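Local coordinates for succinyl-CoA ligase (ADP-forming) subunit alpha (Methanosaeta concilii, PDB 6HXI), which belongs to the succinyl-CoA ligase alpha family, binds coenzyme A, combines a CoA-ligase region with a mostly helical citrate synthase-like region, and assembles as several copies, at residues I446-R459 with V567-R580. Sequence-based numbering, arbitrary orientation.
Sequences IGPRFGGAIDDAAR and VRLGYLNGLFALGR. With ACT (acetate ion), chain L.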
loop_
_atom_site.group_PDB
_atom_site.type_symbol
_atom_site.label_atom_id
_atom_site.label_comp_id
_atom_site.label_asym_id
_atom_site.label_seq_id
_atom_site.Cartn_x
_atom_site.Cartn_y
_atom_site.Cartn_z
ATOM N N ILE B 446 5.773 7.722 -4.324
ATOM C CA ILE B 446 6.429 8.877 -3.698
ATOM C C ILE B 446 7.731 8.449 -3.074
ATOM O O ILE B 446 7.755 7.597 -2.164
ATOM C CB ILE B 446 5.539 9.671 -2.735
ATOM C CG1 ILE B 446 4.325 10.294 -3.427
ATOM C CG2 ILE B 446 6.365 10.739 -1.940
ATOM C CD1 ILE B 446 3.235 10.754 -2.401
ATOM N N GLY B 447 8.806 9.002 -3.605
ATOM C CA GLY B 447 10.152 8.627 -3.202
ATOM C C GLY B 447 11.181 9.504 -3.845
ATOM O O GLY B 447 10.931 10.687 -4.048
ATOM N N PRO B 448 12.330 8.961 -4.213
ATOM C CA PRO B 448 13.409 9.835 -4.675
ATOM C C PRO B 448 13.155 10.637 -5.940
ATOM O O PRO B 448 13.786 11.671 -6.081
ATOM C CB PRO B 448 14.598 8.881 -4.840
ATOM C CG PRO B 448 13.989 7.498 -4.923
ATOM C CD PRO B 448 12.809 7.564 -4.035
ATOM N N ARG B 449 12.277 10.194 -6.852
ATOM C CA ARG B 449 12.085 10.929 -8.111
ATOM C C ARG B 449 10.778 11.625 -8.199
ATOM O O ARG B 449 10.649 12.508 -9.016
ATOM C CB ARG B 449 12.261 10.023 -9.336
ATOM C CG ARG B 449 13.628 9.392 -9.424
ATOM C CD ARG B 449 13.727 8.517 -10.661
ATOM N NE ARG B 449 14.907 7.677 -10.571
ATOM C CZ ARG B 449 15.234 6.723 -11.427
ATOM N NH1 ARG B 449 16.376 6.082 -11.296
ATOM N NH2 ARG B 449 14.399 6.372 -12.393
ATOM N N PHE B 450 9.784 11.182 -7.441
ATOM C CA PHE B 450 8.478 11.831 -7.432
ATOM C C PHE B 450 8.250 12.296 -5.990
ATOM O O PHE B 450 7.959 11.498 -5.116
ATOM C CB PHE B 450 7.378 10.856 -7.942
ATOM C CG PHE B 450 5.977 11.407 -7.862
ATOM C CD1 PHE B 450 5.581 12.469 -8.666
ATOM C CD2 PHE B 450 5.054 10.880 -6.961
ATOM C CE1 PHE B 450 4.288 13.007 -8.561
ATOM C CE2 PHE B 450 3.779 11.426 -6.838
ATOM C CZ PHE B 450 3.410 12.511 -7.613
ATOM N N GLY B 451 8.468 13.571 -5.748
ATOM C CA GLY B 451 8.335 14.182 -4.422
ATOM C C GLY B 451 9.611 14.298 -3.607
ATOM O O GLY B 451 9.713 15.175 -2.759
ATOM N N GLY B 452 10.608 13.474 -3.916
ATOM C CA GLY B 452 11.894 13.401 -3.225
ATOM C C GLY B 452 12.852 14.560 -3.379
ATOM O O GLY B 452 13.748 14.727 -2.551
ATOM N N ALA B 453 12.685 15.378 -4.406
ATOM C CA ALA B 453 13.583 16.524 -4.632
ATOM C C ALA B 453 13.429 17.581 -3.531
ATOM O O ALA B 453 14.322 18.411 -3.386
ATOM C CB ALA B 453 13.326 17.155 -5.998
ATOM N N ILE B 454 12.309 17.506 -2.735
ATOM C CA ILE B 454 12.020 18.446 -1.641
ATOM C C ILE B 454 13.047 18.259 -0.564
ATOM O O ILE B 454 13.689 19.233 -0.188
ATOM C CB ILE B 454 10.583 18.360 -1.070
ATOM C CG1 ILE B 454 9.541 18.546 -2.179
ATOM C CG2 ILE B 454 10.400 19.415 0.055
ATOM C CD1 ILE B 454 8.059 18.393 -1.740
ATOM N N ASP B 455 13.242 17.006 -0.161
ATOM C CA ASP B 455 14.214 16.581 0.872
ATOM C C ASP B 455 15.645 16.799 0.398
ATOM O O ASP B 455 16.422 17.283 1.173
ATOM C CB ASP B 455 14.062 15.090 1.140
ATOM C CG ASP B 455 13.537 14.812 2.526
ATOM O OD1 ASP B 455 13.541 15.739 3.325
ATOM O OD2 ASP B 455 13.131 13.677 2.782
ATOM N N ASP B 456 15.954 16.386 -0.827
ATOM C CA ASP B 456 17.294 16.512 -1.410
ATOM C C ASP B 456 17.703 17.951 -1.455
ATOM O O ASP B 456 18.853 18.207 -1.129
ATOM C CB ASP B 456 17.392 15.955 -2.839
ATOM C CG ASP B 456 17.208 14.478 -3.051
ATOM O OD1 ASP B 456 17.328 13.717 -2.065
ATOM O OD2 ASP B 456 16.968 14.071 -4.225
ATOM N N ALA B 457 16.781 18.884 -1.847
ATOM C CA ALA B 457 17.079 20.325 -1.912
ATOM C C ALA B 457 17.350 20.864 -0.530
ATOM O O ALA B 457 18.363 21.541 -0.348
ATOM C CB ALA B 457 15.948 21.112 -2.556
ATOM N N ALA B 458 16.485 20.546 0.447
ATOM C CA ALA B 458 16.710 20.954 1.832
ATOM C C ALA B 458 18.111 20.485 2.312
ATOM O O ALA B 458 18.878 21.301 2.780
ATOM C CB ALA B 458 15.603 20.416 2.731
ATOM N N ARG B 459 18.436 19.218 2.082
ATOM C CA ARG B 459 19.677 18.536 2.442
ATOM C C ARG B 459 20.910 19.200 1.835
ATOM O O ARG B 459 21.788 19.645 2.570
ATOM C CB ARG B 459 19.573 17.080 1.949
ATOM C CG ARG B 459 20.541 16.083 2.560
ATOM C CD ARG B 459 19.853 14.753 2.874
ATOM N NE ARG B 459 18.918 14.302 1.836
ATOM C CZ ARG B 459 17.856 13.543 2.065
ATOM N NH1 ARG B 459 17.079 13.162 1.061
ATOM N NH2 ARG B 459 17.571 13.143 3.297
ATOM N N VAL B 567 15.187 16.659 8.233
ATOM C CA VAL B 567 15.505 16.374 6.820
ATOM C C VAL B 567 15.725 14.863 6.624
ATOM O O VAL B 567 15.149 14.275 5.701
ATOM C CB VAL B 567 16.723 17.209 6.319
ATOM C CG1 VAL B 567 17.047 16.876 4.867
ATOM C CG2 VAL B 567 16.498 18.708 6.506
ATOM N N ARG B 568 16.553 14.257 7.497
ATOM C CA ARG B 568 16.903 12.838 7.524
ATOM C C ARG B 568 15.674 11.904 7.655
ATOM O O ARG B 568 15.612 10.898 6.946
ATOM C CB ARG B 568 17.898 12.582 8.678
ATOM C CG ARG B 568 18.467 11.159 8.763
ATOM C CD ARG B 568 19.512 11.032 9.867
ATOM N NE ARG B 568 18.944 11.172 11.214
ATOM C CZ ARG B 568 19.174 12.197 12.026
ATOM N NH1 ARG B 568 19.969 13.196 11.643
ATOM N NH2 ARG B 568 18.610 12.236 13.228
ATOM N N LEU B 569 14.721 12.228 8.561
ATOM C CA LEU B 569 13.547 11.376 8.820
ATOM C C LEU B 569 12.429 11.463 7.764
ATOM O O LEU B 569 11.536 10.614 7.755
ATOM C CB LEU B 569 12.980 11.562 10.236
ATOM C CG LEU B 569 13.919 11.212 11.412
ATOM C CD1 LEU B 569 13.139 11.150 12.719
ATOM C CD2 LEU B 569 14.640 9.870 11.196
ATOM N N GLY B 570 12.514 12.435 6.865
ATOM C CA GLY B 570 11.575 12.541 5.755
ATOM C C GLY B 570 10.245 13.166 6.083
ATOM O O GLY B 570 9.245 12.844 5.439
ATOM N N TYR B 571 10.232 14.119 7.042
ATOM C CA TYR B 571 9.052 14.899 7.418
ATOM C C TYR B 571 8.479 15.562 6.174
ATOM O O TYR B 571 7.270 15.595 5.985
ATOM C CB TYR B 571 9.471 15.997 8.385
ATOM C CG TYR B 571 9.700 15.567 9.815
ATOM C CD1 TYR B 571 10.812 14.806 10.165
ATOM C CD2 TYR B 571 8.882 16.021 10.833
ATOM C CE1 TYR B 571 11.088 14.492 11.500
ATOM C CE2 TYR B 571 9.152 15.719 12.170
ATOM C CZ TYR B 571 10.238 14.927 12.493
ATOM O OH TYR B 571 10.507 14.621 13.801
ATOM N N LEU B 572 9.360 16.022 5.308
ATOM C CA LEU B 572 9.062 16.718 4.051
ATOM C C LEU B 572 8.416 15.815 3.023
ATOM O O LEU B 572 7.547 16.284 2.297
ATOM C CB LEU B 572 10.325 17.402 3.510
ATOM C CG LEU B 572 10.535 18.874 3.958
ATOM C CD1 LEU B 572 10.298 19.075 5.425
ATOM C CD2 LEU B 572 11.925 19.358 3.598
ATOM N N ASN B 573 8.758 14.501 3.008
ATOM C CA ASN B 573 8.070 13.546 2.152
ATOM C C ASN B 573 6.645 13.354 2.650
ATOM O O ASN B 573 5.743 13.203 1.834
ATOM C CB ASN B 573 8.801 12.193 2.086
ATOM C CG ASN B 573 10.007 12.261 1.200
ATOM O OD1 ASN B 573 11.058 12.770 1.593
ATOM N ND2 ASN B 573 9.846 11.856 -0.054
ATOM N N GLY B 574 6.455 13.395 3.968
ATOM C CA GLY B 574 5.141 13.307 4.583
ATOM C C GLY B 574 4.246 14.470 4.209
ATOM O O GLY B 574 3.063 14.273 3.945
ATOM N N LEU B 575 4.796 15.705 4.207
ATOM C CA LEU B 575 4.050 16.911 3.851
ATOM C C LEU B 575 3.594 16.821 2.391
ATOM O O LEU B 575 2.421 17.038 2.106
ATOM C CB LEU B 575 4.920 18.159 4.073
ATOM C CG LEU B 575 4.238 19.513 4.024
ATOM C CD1 LEU B 575 3.044 19.580 4.988
ATOM C CD2 LEU B 575 5.242 20.638 4.305
ATOM N N PHE B 576 4.502 16.386 1.499
ATOM C CA PHE B 576 4.154 16.171 0.099
ATOM C C PHE B 576 3.063 15.094 -0.047
ATOM O O PHE B 576 2.124 15.273 -0.816
ATOM C CB PHE B 576 5.399 15.815 -0.744
ATOM C CG PHE B 576 5.111 15.636 -2.220
ATOM C CD1 PHE B 576 4.932 16.742 -3.052
ATOM C CD2 PHE B 576 4.967 14.363 -2.767
ATOM C CE1 PHE B 576 4.627 16.573 -4.416
ATOM C CE2 PHE B 576 4.649 14.192 -4.140
ATOM C CZ PHE B 576 4.539 15.295 -4.960
ATOM N N ALA B 577 3.184 14.018 0.693
ATOM C CA ALA B 577 2.227 12.899 0.675
ATOM C C ALA B 577 0.841 13.284 1.139
ATOM O O ALA B 577 -0.156 12.931 0.516
ATOM C CB ALA B 577 2.762 11.723 1.480
ATOM N N LEU B 578 0.785 14.065 2.191
ATOM C CA LEU B 578 -0.458 14.563 2.745
ATOM C C LEU B 578 -1.143 15.512 1.735
ATOM O O LEU B 578 -2.339 15.364 1.441
ATOM C CB LEU B 578 -0.156 15.247 4.087
ATOM C CG LEU B 578 -1.343 15.889 4.806
ATOM C CD1 LEU B 578 -2.292 14.853 5.349
ATOM C CD2 LEU B 578 -0.872 16.782 5.892
ATOM N N GLY B 579 -0.402 16.481 1.214
ATOM C CA GLY B 579 -0.973 17.390 0.234
ATOM C C GLY B 579 -1.357 16.717 -1.068
ATOM O O GLY B 579 -2.480 16.883 -1.537
ATOM N N ARG B 580 -0.458 15.912 -1.651
ATOM C CA ARG B 580 -0.752 15.257 -2.938
ATOM C C ARG B 580 -1.880 14.189 -2.808
ATOM O O ARG B 580 -2.520 13.884 -3.801
ATOM C CB ARG B 580 0.530 14.733 -3.608
ATOM C CG ARG B 580 0.377 14.128 -5.019
ATOM C CD ARG B 580 -0.340 15.063 -6.010
ATOM N NE ARG B 580 0.385 16.335 -6.042
ATOM C CZ ARG B 580 1.411 16.587 -6.832
ATOM N NH1 ARG B 580 2.077 17.724 -6.717
ATOM N NH2 ARG B 580 1.746 15.727 -7.784
HETATM C C ACT L . 5.059 17.108 -8.887
HETATM O O ACT L . 4.981 18.355 -9.155
HETATM O OXT ACT L . 4.150 16.275 -9.130
HETATM C CH3 ACT L . 6.378 16.574 -8.225
HETATM O O HOH W 1 12.435 16.119 5.711
#
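Phe576 lies with one ring face over Gly451, whose CA makes a CH-pi contact 3.9 Å from the ring centroid. The opposite face is covered by CB of its own helix neighbour Arg580, offset toward the rim. The same ring turns its edge to the face of Phe450 in a T-shaped pair, planes at 80° and centroids 5.5 Å apart. CG1 of Ile446 also meets the Phe576 edge, while CD1 of Ile446 reaches Ala577. CG2 of Ile454, anti to the backbone N, is turned to Leu572, while the CG1 arm carries CD1 to within 3.8 Å of Phe576 CD1, the two side chains crossing at about a right angle. Leu572 CD2 also rests against CB of Ala458.

Arg580, bent at chi2 and chi3, brings its guanidinium to the Phe450 edge; NH2 donates a nearly straight bond, 2.8 Å and 167°, to OXT of an acetate probably from the crystallisation liquor, and NE holds the carbonyl of Val412. At the other end the Asp455 carboxylate reaches the break between helices 560-569 and 571-594, OD2 lying 3.5 Å from CA of Gly570, which forms a Schellman motif and N-caps the second helix. A water lies 2.7 Å from Asp455 OD1, probably as donor, and accepts from Leu572 N.

Helices 453-466 and 571-594 pack roughly antiparallel, 146° between the short segments, axes 8.8 Å apart at closest approach; Tyr571 OH is hydrogen-bonded to NH2 of Arg593 of a second subunit. Apolar and aromatic contacts dominate this buried interface, and the start of helix 571-594 would probably stabilise the carboxylate's negative charge, whereas Val567 O, 3.2 Å from Asp455 OD1, is another acceptor and offers it no bond.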